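PDB 6CII: chlamydomonas reinhardtii THB1 from Chlamydomonas reinhardtii, which binds a single heme b as a group I truncated hemoglobin and, as its family suggests, probably binds oxygen at the heme iron. Local coordinates for residues Leu10-Ala23 / Thr100-Ala114. Residues are numbered along the deposited sequence; the frame is centred on the assembly and turned at random.
Sequences LYSRMGGEAAVEKA and TLQELGVAQELKAEA
L10 and E113 run toward one another, their side chains extending in opposing senses, and the path of the leucine explains how a short N-terminal helix is fastened to the last long helix of the chain. L10 CB lies beside the carboxylate of E113. With CG anti to the backbone N (chi1 170°), the two methyls are sent onto helix 108-126: CD1 rests 3.8 Å from both L110 O and E113 OE1 and near L110 CB, while CD2 comes within 3.7 Å of A114 CA and also meets E113 CG. Beyond the leucine, R13, its chain bent at chi3, brings NH2 to E113 OE1 at 3.1 Å in an almost straight salt bridge. NH2 comes to the syn side of OE1 but 28° out of the carboxylate plane, whereas OE1 lies in the guanidinium plane; the two planes are 29° apart. R13 NE is hydrogen-bonded to the carbonyl O of D8, a second tie for the same guanidinium. With E113 cut back to an alanine, R13 NH2 would probably be left without its carboxylate partner and L10 CD2 with a gap where CG had lain. In this 2-on-2 globin fold, helices 10-13 and 87-103 end in Schellman motifs at G15 and G105, and the neighbouring M14 and V106 make the contact. In the conformer described, M14 CE lies 4.3 Å from V106 CG1 and from L101 CD2. Farther along, helix 16-33 meets the end of helix 87-103: A23 CB packs on L101 CD2, and L104 CD1 sits 3.7 Å from A23 CA, with K22 CG alongside the same methyl.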
ATOM      1  N   LEU A  10      -7.602   0.108 -13.265  1.00 12.72           N
ATOM      2  CA  LEU A  10      -6.161   0.258 -13.089  1.00 11.85           C
ATOM      3  C   LEU A  10      -5.542  -1.065 -12.688  1.00 14.03           C
ATOM      4  O   LEU A  10      -4.525  -1.481 -13.238  1.00 12.74           O
ATOM      5  CB  LEU A  10      -5.878   1.317 -12.033  1.00 11.68           C
ATOM      6  CG  LEU A  10      -4.418   1.400 -11.583  1.00 12.61           C
ATOM      7  CD1 LEU A  10      -3.520   1.863 -12.743  1.00 15.09           C
ATOM      8  CD2 LEU A  10      -4.279   2.322 -10.356  1.00 13.54           C
ATOM      9  N   TYR A  11      -6.167  -1.740 -11.724  1.00 11.76           N
ATOM     10  CA  TYR A  11      -5.757  -3.077 -11.312  1.00 10.62           C
ATOM     11  C   TYR A  11      -5.561  -4.009 -12.494  1.00 11.70           C
ATOM     12  O   TYR A  11      -4.503  -4.621 -12.639  1.00 11.75           O
ATOM     13  CB  TYR A  11      -6.827  -3.627 -10.385  1.00 13.31           C
ATOM     14  CG  TYR A  11      -6.620  -5.038  -9.898  1.00 11.18           C
ATOM     15  CD1 TYR A  11      -7.347  -6.099 -10.462  1.00  8.28           C
ATOM     16  CD2 TYR A  11      -5.761  -5.308  -8.845  1.00  8.96           C
ATOM     17  CE1 TYR A  11      -7.196  -7.392  -9.974  1.00 11.77           C
ATOM     18  CE2 TYR A  11      -5.606  -6.602  -8.346  1.00  9.03           C
ATOM     19  CZ  TYR A  11      -6.324  -7.633  -8.928  1.00 11.53           C
ATOM     20  OH  TYR A  11      -6.228  -8.918  -8.439  1.00 10.96           O
ATOM     21  N   SER A  12      -6.584  -4.145 -13.351  1.00 12.31           N
ATOM     22  CA  SER A  12      -6.446  -5.052 -14.482  0.68 13.92           C
ATOM     23  C   SER A  12      -5.359  -4.588 -15.438  1.00 12.46           C
ATOM     24  O   SER A  12      -4.572  -5.410 -15.934  1.00 13.36           O
ATOM     25  CB  SER A  12      -7.782  -5.199 -15.202  0.68 12.87           C
ATOM     26  OG  SER A  12      -8.686  -5.781 -14.296  0.68 14.55           O
ATOM     27  N   ARG A  13      -5.286  -3.277 -15.692  1.00 11.84           N
ATOM     28  CA  ARG A  13      -4.334  -2.751 -16.668  1.00 13.71           C
ATOM     29  C   ARG A  13      -2.897  -2.912 -16.202  1.00 14.51           C
ATOM     30  O   ARG A  13      -1.985  -3.060 -17.025  1.00 15.57           O
ATOM     31  CB  ARG A  13      -4.663  -1.295 -16.948  1.00 11.79           C
ATOM     32  CG  ARG A  13      -5.977  -1.126 -17.761  1.00 13.41           C
ATOM     33  CD  ARG A  13      -6.353   0.337 -18.046  1.00 16.06           C
ATOM     34  NE  ARG A  13      -6.868   1.044 -16.874  1.00 20.18           N
ATOM     35  CZ  ARG A  13      -6.244   2.072 -16.298  1.00 22.17           C
ATOM     36  NH1 ARG A  13      -5.108   2.516 -16.808  1.00 22.92           N
ATOM     37  NH2 ARG A  13      -6.759   2.676 -15.239  1.00 23.51           N
ATOM     38  N   MET A  14      -2.674  -2.890 -14.893  1.00 14.78           N
ATOM     39  CA  MET A  14      -1.307  -3.050 -14.426  0.55 14.80           C
ATOM     40  C   MET A  14      -0.888  -4.513 -14.336  1.00 16.23           C
ATOM     41  O   MET A  14       0.267  -4.786 -13.994  1.00 18.81           O
ATOM     42  CB  MET A  14      -1.124  -2.332 -13.074  0.55 15.76           C
ATOM     43  CG  MET A  14      -1.891  -2.913 -11.900  0.55 13.51           C
ATOM     44  SD  MET A  14      -1.950  -1.785 -10.461  0.55 18.44           S
ATOM     45  CE  MET A  14      -0.311  -1.037 -10.556  0.55 19.23           C
ATOM     46  N   GLY A  15      -1.772  -5.446 -14.677  1.00 15.90           N
ATOM     47  CA  GLY A  15      -1.432  -6.853 -14.630  1.00 15.89           C
ATOM     48  C   GLY A  15      -2.177  -7.638 -13.578  1.00 20.79           C
ATOM     49  O   GLY A  15      -1.905  -8.834 -13.410  1.00 18.05           O
ATOM     50  N   GLY A  16      -3.092  -7.005 -12.856  1.00 12.54           N
ATOM     51  CA  GLY A  16      -3.980  -7.758 -11.991  1.00 13.55           C
ATOM     52  C   GLY A  16      -3.276  -8.380 -10.801  1.00 14.89           C
ATOM     53  O   GLY A  16      -2.333  -7.820 -10.230  1.00 13.90           O
ATOM     54  N   GLU A  17      -3.754  -9.567 -10.419  1.00  9.91           N
ATOM     55  CA  GLU A  17      -3.364 -10.165  -9.143  1.00 10.05           C
ATOM     56  C   GLU A  17      -1.860 -10.441  -9.080  1.00 10.68           C
ATOM     57  O   GLU A  17      -1.215 -10.125  -8.080  1.00 12.51           O
ATOM     58  CB  GLU A  17      -4.156 -11.457  -8.910  1.00 13.77           C
ATOM     59  CG  GLU A  17      -3.813 -12.177  -7.620  1.00 17.84           C
ATOM     60  CD  GLU A  17      -4.801 -13.296  -7.348  1.00 11.63           C
ATOM     61  OE1 GLU A  17      -4.800 -14.263  -8.128  1.00 15.67           O
ATOM     62  OE2 GLU A  17      -5.536 -13.199  -6.358  1.00 15.95           O
ATOM     63  N   ALA A  18      -1.290 -11.036 -10.129  1.00 14.99           N
ATOM     64  CA  ALA A  18       0.140 -11.346 -10.090  1.00 15.07           C
ATOM     65  C   ALA A  18       0.970 -10.091  -9.833  1.00 13.61           C
ATOM     66  O   ALA A  18       1.932 -10.121  -9.056  1.00 14.35           O
ATOM     67  CB  ALA A  18       0.579 -11.990 -11.396  1.00 19.00           C
ATOM     68  N   ALA A  19       0.611  -8.991 -10.495  1.00 11.16           N
ATOM     69  CA  ALA A  19       1.351  -7.733 -10.358  1.00 11.41           C
ATOM     70  C   ALA A  19       1.212  -7.155  -8.950  1.00 12.36           C
ATOM     71  O   ALA A  19       2.204  -6.710  -8.347  1.00 12.02           O
ATOM     72  CB  ALA A  19       0.860  -6.718 -11.397  1.00 12.60           C
ATOM     73  N   VAL A  20      -0.022  -7.112  -8.416  1.00  9.81           N
ATOM     74  CA  VAL A  20      -0.203  -6.530  -7.091  1.00  7.91           C
ATOM     75  C   VAL A  20       0.469  -7.393  -6.027  1.00 10.32           C
ATOM     76  O   VAL A  20       1.134  -6.878  -5.125  1.00 11.36           O
ATOM     77  CB  VAL A  20      -1.693  -6.301  -6.777  1.00  7.47           C
ATOM     78  CG1 VAL A  20      -1.867  -5.783  -5.329  1.00  9.31           C
ATOM     79  CG2 VAL A  20      -2.268  -5.292  -7.765  1.00 14.72           C
ATOM     80  N   GLU A  21       0.325  -8.718  -6.122  1.00 12.54           N
ATOM     81  CA  GLU A  21       0.957  -9.570  -5.125  0.55 10.86           C
ATOM     82  C   GLU A  21       2.474  -9.416  -5.142  1.00 10.00           C
ATOM     83  O   GLU A  21       3.092  -9.309  -4.077  1.00 11.29           O
ATOM     84  CB  GLU A  21       0.534 -11.020  -5.330  0.55 14.41           C
ATOM     85  CG  GLU A  21      -0.970 -11.199  -5.071  0.55 16.23           C
ATOM     86  CD  GLU A  21      -1.383 -12.632  -4.815  0.55 19.41           C
ATOM     87  OE1 GLU A  21      -0.720 -13.552  -5.338  0.55 20.10           O
ATOM     88  OE2 GLU A  21      -2.379 -12.832  -4.089  0.55 21.31           O
ATOM     89  N   LYS A  22       3.087  -9.376  -6.332  1.00  9.70           N
ATOM     90  CA  LYS A  22       4.527  -9.164  -6.418  1.00 10.29           C
ATOM     91  C   LYS A  22       4.910  -7.802  -5.848  1.00 13.40           C
ATOM     92  O   LYS A  22       5.881  -7.691  -5.087  1.00 10.39           O
ATOM     93  CB  LYS A  22       4.991  -9.292  -7.876  1.00 10.33           C
ATOM     94  CG  LYS A  22       6.484  -9.027  -8.098  1.00 15.81           C
ATOM     95  CD  LYS A  22       7.331 -10.073  -7.421  1.00 18.44           C
ATOM     96  CE  LYS A  22       8.772 -10.019  -7.952  1.00 24.30           C
ATOM     97  NZ  LYS A  22       9.600 -11.023  -7.240  1.00 29.52           N
ATOM     98  N   ALA A  23       4.152  -6.759  -6.189  1.00 10.20           N
ATOM     99  CA  ALA A  23       4.505  -5.431  -5.697  1.00  6.43           C
ATOM    100  C   ALA A  23       4.447  -5.389  -4.180  1.00 10.34           C
ATOM    101  O   ALA A  23       5.355  -4.859  -3.539  1.00  8.78           O
ATOM    102  CB  ALA A  23       3.582  -4.372  -6.302  1.00 11.50           C
ATOM    103  N   THR A 100       9.082   0.422  -6.037  1.00  9.61           N
ATOM    104  CA  THR A 100       8.728  -0.960  -6.355  1.00  7.48           C
ATOM    105  C   THR A 100       8.030  -1.054  -7.700  1.00  8.84           C
ATOM    106  O   THR A 100       8.341  -1.932  -8.521  1.00 11.92           O
ATOM    107  CB  THR A 100       7.821  -1.522  -5.265  1.00 14.05           C
ATOM    108  OG1 THR A 100       8.546  -1.607  -4.031  1.00 11.51           O
ATOM    109  CG2 THR A 100       7.258  -2.880  -5.674  1.00 12.20           C
ATOM    110  N   LEU A 101       7.033  -0.187  -7.920  1.00  9.89           N
ATOM    111  CA  LEU A 101       6.295  -0.247  -9.176  1.00 11.18           C
ATOM    112  C   LEU A 101       7.210   0.069 -10.349  1.00 12.72           C
ATOM    113  O   LEU A 101       7.100  -0.544 -11.418  1.00 13.13           O
ATOM    114  CB  LEU A 101       5.125   0.722  -9.117  1.00  8.63           C
ATOM    115  CG  LEU A 101       4.032   0.350  -8.122  1.00 12.37           C
ATOM    116  CD1 LEU A 101       2.948   1.450  -8.147  1.00 10.66           C
ATOM    117  CD2 LEU A 101       3.442  -1.023  -8.403  1.00 16.19           C
ATOM    118  N   GLN A 102       8.152   0.991 -10.139  1.00 10.23           N
ATOM    119  CA  GLN A 102       9.114   1.331 -11.179  1.00 13.91           C
ATOM    120  C   GLN A 102       9.983   0.132 -11.518  1.00 17.25           C
ATOM    121  O   GLN A 102      10.175  -0.205 -12.692  1.00 16.67           O
ATOM    122  CB  GLN A 102       9.972   2.510 -10.710  1.00 13.84           C
ATOM    123  CG  GLN A 102      11.076   2.889 -11.683  1.00 15.29           C
ATOM    124  CD  GLN A 102      10.554   3.424 -13.008  1.00 30.66           C
ATOM    125  OE1 GLN A 102       9.434   3.938 -13.095  1.00 30.54           O
ATOM    126  NE2 GLN A 102      11.369   3.302 -14.053  1.00 29.54           N
ATOM    127  N   GLU A 103      10.499  -0.540 -10.492  1.00 14.18           N
ATOM    128  CA  GLU A 103      11.377  -1.682 -10.722  1.00 14.68           C
ATOM    129  C   GLU A 103      10.654  -2.805 -11.435  1.00 17.76           C
ATOM    130  O   GLU A 103      11.255  -3.516 -12.257  1.00 19.15           O
ATOM    131  CB  GLU A 103      11.929  -2.203  -9.399  1.00 16.49           C
ATOM    132  CG  GLU A 103      13.158  -3.047  -9.613  1.00 25.36           C
ATOM    133  CD  GLU A 103      13.559  -3.765  -8.365  1.00 29.88           C
ATOM    134  OE1 GLU A 103      12.709  -3.843  -7.463  1.00 26.07           O
ATOM    135  OE2 GLU A 103      14.713  -4.234  -8.291  1.00 24.63           O
ATOM    136  N   LEU A 104       9.371  -2.975 -11.152  1.00 12.10           N
ATOM    137  CA  LEU A 104       8.601  -4.031 -11.772  1.00 14.56           C
ATOM    138  C   LEU A 104       8.125  -3.672 -13.167  1.00 15.36           C
ATOM    139  O   LEU A 104       7.449  -4.489 -13.799  1.00 19.37           O
ATOM    140  CB  LEU A 104       7.427  -4.389 -10.865  1.00 19.49           C
ATOM    141  CG  LEU A 104       7.943  -4.940  -9.520  1.00 20.16           C
ATOM    142  CD1 LEU A 104       6.789  -5.259  -8.570  1.00 22.57           C
ATOM    143  CD2 LEU A 104       8.876  -6.157  -9.716  1.00 21.16           C
ATOM    144  N   GLY A 105       8.446  -2.485 -13.656  1.00 15.05           N
ATOM    145  CA  GLY A 105       8.170  -2.149 -15.032  1.00 20.45           C
ATOM    146  C   GLY A 105       6.783  -1.619 -15.285  1.00 21.34           C
ATOM    147  O   GLY A 105       6.317  -1.671 -16.426  1.00 20.00           O
ATOM    148  N   VAL A 106       6.093  -1.134 -14.254  1.00 13.95           N
ATOM    149  CA  VAL A 106       4.755  -0.584 -14.449  1.00 11.83           C
ATOM    150  C   VAL A 106       4.855   0.661 -15.314  1.00 13.73           C
ATOM    151  O   VAL A 106       5.704   1.519 -15.076  1.00 15.02           O
ATOM    152  CB  VAL A 106       4.107  -0.286 -13.088  1.00 13.64           C
ATOM    153  CG1 VAL A 106       2.748   0.344 -13.296  1.00 12.56           C
ATOM    154  CG2 VAL A 106       3.949  -1.584 -12.292  1.00 16.68           C
ATOM    155  N   ALA A 107       3.994   0.766 -16.322  1.00 14.49           N
ATOM    156  CA  ALA A 107       4.033   1.923 -17.210  1.00 18.18           C
ATOM    157  C   ALA A 107       3.866   3.224 -16.426  1.00 18.69           C
ATOM    158  O   ALA A 107       3.116   3.289 -15.449  1.00 13.87           O
ATOM    159  CB  ALA A 107       2.951   1.810 -18.270  1.00 16.50           C
ATOM    160  N   GLN A 108       4.580   4.265 -16.862  1.00 15.01           N
ATOM    161  CA  GLN A 108       4.619   5.510 -16.106  1.00 17.58           C
ATOM    162  C   GLN A 108       3.225   6.065 -15.820  1.00 12.93           C
ATOM    163  O   GLN A 108       2.961   6.557 -14.713  1.00 13.60           O
ATOM    164  CB  GLN A 108       5.471   6.535 -16.855  1.00 22.34           C
ATOM    165  CG  GLN A 108       5.454   7.913 -16.251  1.00 25.03           C
ATOM    166  CD  GLN A 108       6.240   8.013 -14.950  1.00 54.32           C
ATOM    167  OE1 GLN A 108       7.123   7.192 -14.676  1.00 55.36           O
ATOM    168  NE2 GLN A 108       5.918   9.029 -14.138  1.00 43.69           N
ATOM    169  N   GLU A 109       2.317   6.020 -16.800  1.00 13.59           N
ATOM    170  CA  GLU A 109       0.972   6.553 -16.576  0.60 13.20           C
ATOM    171  C   GLU A 109       0.232   5.754 -15.508  1.00 12.80           C
ATOM    172  O   GLU A 109      -0.495   6.325 -14.683  1.00 10.69           O
ATOM    173  CB  GLU A 109       0.157   6.547 -17.873  0.60 15.82           C
ATOM    174  CG  GLU A 109       0.746   7.339 -19.016  0.60 19.37           C
ATOM    175  CD  GLU A 109       2.052   6.773 -19.550  0.60 18.61           C
ATOM    176  OE1 GLU A 109       2.317   5.560 -19.388  0.60 19.57           O
ATOM    177  OE2 GLU A 109       2.825   7.557 -20.117  0.60 13.97           O
ATOM    178  N   LEU A 110       0.395   4.424 -15.517  1.00 14.52           N
ATOM    179  CA  LEU A 110      -0.286   3.603 -14.525  1.00 11.95           C
ATOM    180  C   LEU A 110       0.342   3.789 -13.155  1.00 11.30           C
ATOM    181  O   LEU A 110      -0.361   3.844 -12.139  1.00 12.44           O
ATOM    182  CB  LEU A 110      -0.240   2.124 -14.936  1.00 13.06           C
ATOM    183  CG  LEU A 110      -0.809   1.805 -16.321  1.00 17.43           C
ATOM    184  CD1 LEU A 110      -0.895   0.307 -16.543  1.00 19.07           C
ATOM    185  CD2 LEU A 110      -2.155   2.415 -16.438  1.00 25.65           C
ATOM    186  N   LYS A 111       1.673   3.891 -13.106  1.00  8.67           N
ATOM    187  CA  LYS A 111       2.319   4.178 -11.828  1.00 10.73           C
ATOM    188  C   LYS A 111       1.817   5.499 -11.231  1.00  9.03           C
ATOM    189  O   LYS A 111       1.547   5.579 -10.035  1.00 10.69           O
ATOM    190  CB  LYS A 111       3.841   4.192 -11.997  1.00 11.93           C
ATOM    191  CG  LYS A 111       4.578   4.352 -10.657  1.00 10.31           C
ATOM    192  CD  LYS A 111       6.118   4.154 -10.836  1.00 12.16           C
ATOM    193  CE  LYS A 111       6.726   5.194 -11.757  1.00 19.74           C
ATOM    194  NZ  LYS A 111       6.870   6.464 -11.027  1.00 23.28           N
ATOM    195  N   ALA A 112       1.658   6.547 -12.064  1.00  9.29           N
ATOM    196  CA  ALA A 112       1.184   7.824 -11.550  1.00 10.07           C
ATOM    197  C   ALA A 112      -0.220   7.696 -11.001  1.00  8.76           C
ATOM    198  O   ALA A 112      -0.538   8.258  -9.946  1.00 10.85           O
ATOM    199  CB  ALA A 112       1.213   8.888 -12.653  1.00 11.74           C
ATOM    200  N   GLU A 113      -1.082   6.964 -11.711  1.00  8.84           N
ATOM    201  CA  GLU A 113      -2.443   6.770 -11.229  1.00  9.38           C
ATOM    202  C   GLU A 113      -2.434   6.052  -9.886  1.00  9.30           C
ATOM    203  O   GLU A 113      -3.113   6.461  -8.936  1.00 11.10           O
ATOM    204  CB  GLU A 113      -3.259   5.977 -12.248  1.00 10.75           C
ATOM    205  CG  GLU A 113      -4.718   5.911 -11.808  1.00 12.67           C
ATOM    206  CD  GLU A 113      -5.653   5.330 -12.856  1.00 16.09           C
ATOM    207  OE1 GLU A 113      -5.199   5.050 -13.982  1.00 17.27           O
ATOM    208  OE2 GLU A 113      -6.849   5.167 -12.529  1.00 30.38           O
ATOM    209  N   ALA A 114      -1.685   4.948  -9.810  1.00  8.38           N
ATOM    210  CA  ALA A 114      -1.625   4.177  -8.574  1.00  9.13           C
ATOM    211  C   ALA A 114      -1.122   5.041  -7.436  1.00 11.53           C
ATOM    212  O   ALA A 114      -1.674   5.021  -6.324  1.00 12.45           O
ATOM    213  CB  ALA A 114      -0.723   2.949  -8.774  1.00 10.14           C
TER